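Local coordinates for protein trehalose-6-phosphate phosphatase (Candida albicans, PDB 5DXF) that has a two-domain Rossmann-like architecture consistent with the GT-B fold of glycosyltransferase family 20, as an N-terminal fragment of trehalose-6-phosphate phosphatase, at residues Y151-N154 / V155-V159. Sequence-based numbering, arbitrary orientation.
Sequences YAEN and VLWPV
Val155 lies over one face of the Tyr151 ring one turn further along helix 147-160, its CB 4.0 Å from the ring centroid in a CH-pi contact, offset toward the rim. The valine methyls spread along the CD1-CE1 side of that face: CG2 meets CD1 of Tyr151 at 3.5 Å, while CG1 packs on CE1 and CZ. With CG of Tyr151 anti to its own N (chi1 -174°), the ring extends alongside the following turn, where Leu156 also approaches it obliquely, Leu156 CD1 lying 3.5 Å from Tyr151 CE2. Here the helix widens into a pi-type turn at 152-154, with i+5 bonds from Leu156 N to Tyr151 O (3.2 Å, 165°) and from Trp157 N to Ala152 O (3.0 Å); Tyr151 O also accepts a more bent bond from Val155 N. Pro158, which has no N-H to give, kinks the helix, and its CD rests 3.3 Å from Glu153 O. Nearby, the Glu153 chain bends at chi2, bringing OE1 to 4.0 Å from Trp157 CB with the carboxylate plane 41° from that of the indole, while OE2 is hydrogen-bonded with the hydroxyls of Tyr206 and Tyr207. The indole projects out from the helix, stacks with His161 and touches Asp341 and Val343. On the Tyr151 side, the helix packs against helix 173-194, where Tyr180 meets the Tyr151 ring edge-to-face, and helix 244-251, whose Leu247 touches both Tyr151 and Leu156.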
loop_
_atom_site.group_PDB
_atom_site.type_symbol
_atom_site.label_atom_id
_atom_site.label_comp_id
_atom_site.label_asym_id
_atom_site.label_seq_id
_atom_site.Cartn_x
_atom_site.Cartn_y
_atom_site.Cartn_z
ATOM N N TYR A 151 12.187 13.671 -5.508
ATOM C CA TYR A 151 12.662 12.682 -6.461
ATOM C C TYR A 151 11.854 11.395 -6.401
ATOM O O TYR A 151 11.542 10.793 -7.415
ATOM C CB TYR A 151 14.141 12.369 -6.289
ATOM C CG TYR A 151 14.630 11.466 -7.382
ATOM C CD1 TYR A 151 14.865 11.955 -8.645
ATOM C CD2 TYR A 151 14.803 10.119 -7.164
ATOM C CE1 TYR A 151 15.291 11.133 -9.659
ATOM C CE2 TYR A 151 15.225 9.285 -8.174
ATOM C CZ TYR A 151 15.469 9.803 -9.420
ATOM O OH TYR A 151 15.895 8.988 -10.429
ATOM N N ALA A 152 11.538 10.968 -5.190
ATOM C CA ALA A 152 10.777 9.759 -4.987
ATOM C C ALA A 152 9.383 9.866 -5.550
ATOM O O ALA A 152 8.882 8.926 -6.138
ATOM C CB ALA A 152 10.719 9.426 -3.514
ATOM N N GLU A 153 8.739 11.005 -5.340
ATOM C CA GLU A 153 7.373 11.184 -5.802
ATOM C C GLU A 153 7.177 11.708 -7.215
ATOM O O GLU A 153 6.212 11.365 -7.867
ATOM C CB GLU A 153 6.596 12.022 -4.807
ATOM C CG GLU A 153 6.686 11.491 -3.391
ATOM C CD GLU A 153 6.045 10.133 -3.213
ATOM O OE1 GLU A 153 5.174 9.765 -4.009
ATOM O OE2 GLU A 153 6.418 9.434 -2.262
ATOM N N ASN A 154 8.088 12.543 -7.685
ATOM C CA ASN A 154 7.951 13.145 -9.010
ATOM C C ASN A 154 8.606 12.329 -10.119
ATOM O O ASN A 154 8.221 12.439 -11.281
ATOM C CB ASN A 154 8.524 14.564 -9.025
ATOM C CG ASN A 154 7.773 15.507 -8.109
ATOM O OD1 ASN A 154 6.608 15.278 -7.783
ATOM N ND2 ASN A 154 8.436 16.578 -7.691
ATOM N N VAL A 155 9.597 11.515 -9.769
ATOM C CA VAL A 155 10.338 10.773 -10.781
ATOM C C VAL A 155 10.101 9.268 -10.692
ATOM O O VAL A 155 9.665 8.646 -11.658
ATOM C CB VAL A 155 11.848 11.047 -10.680
ATOM C CG1 VAL A 155 12.589 10.329 -11.793
ATOM C CG2 VAL A 155 12.115 12.542 -10.743
ATOM N N LEU A 156 10.380 8.692 -9.528
ATOM C CA LEU A 156 10.314 7.246 -9.352
ATOM C C LEU A 156 8.880 6.695 -9.336
ATOM O O LEU A 156 8.575 5.751 -10.067
ATOM C CB LEU A 156 11.048 6.848 -8.065
ATOM C CG LEU A 156 12.584 6.894 -8.104
ATOM C CD1 LEU A 156 13.173 6.794 -6.704
ATOM C CD2 LEU A 156 13.133 5.781 -8.984
ATOM N N TRP A 157 8.015 7.284 -8.509
ATOM C CA TRP A 157 6.611 6.871 -8.421
ATOM C C TRP A 157 5.891 6.853 -9.777
ATOM O O TRP A 157 5.236 5.858 -10.098
ATOM C CB TRP A 157 5.838 7.762 -7.439
ATOM C CG TRP A 157 4.335 7.608 -7.522
ATOM C CD1 TRP A 157 3.497 8.170 -8.449
ATOM C CD2 TRP A 157 3.500 6.845 -6.645
ATOM N NE1 TRP A 157 2.199 7.795 -8.205
ATOM C CE2 TRP A 157 2.173 6.984 -7.103
ATOM C CE3 TRP A 157 3.745 6.059 -5.516
ATOM C CZ2 TRP A 157 1.098 6.362 -6.469
ATOM C CZ3 TRP A 157 2.679 5.444 -4.894
ATOM C CH2 TRP A 157 1.373 5.598 -5.369
ATOM N N PRO A 158 5.983 7.942 -10.573
ATOM C CA PRO A 158 5.283 7.886 -11.864
ATOM C C PRO A 158 5.804 6.795 -12.787
ATOM O O PRO A 158 5.002 6.122 -13.436
ATOM C CB PRO A 158 5.556 9.262 -12.474
ATOM C CG PRO A 158 5.889 10.122 -11.325
ATOM C CD PRO A 158 6.627 9.250 -10.379
ATOM N N VAL A 159 7.122 6.631 -12.850
ATOM C CA VAL A 159 7.732 5.620 -13.708
ATOM C C VAL A 159 7.331 4.204 -13.292
ATOM O O VAL A 159 6.936 3.393 -14.130
ATOM C CB VAL A 159 9.269 5.733 -13.704
ATOM C CG1 VAL A 159 9.898 4.527 -14.383
ATOM C CG2 VAL A 159 9.707 7.020 -14.388
#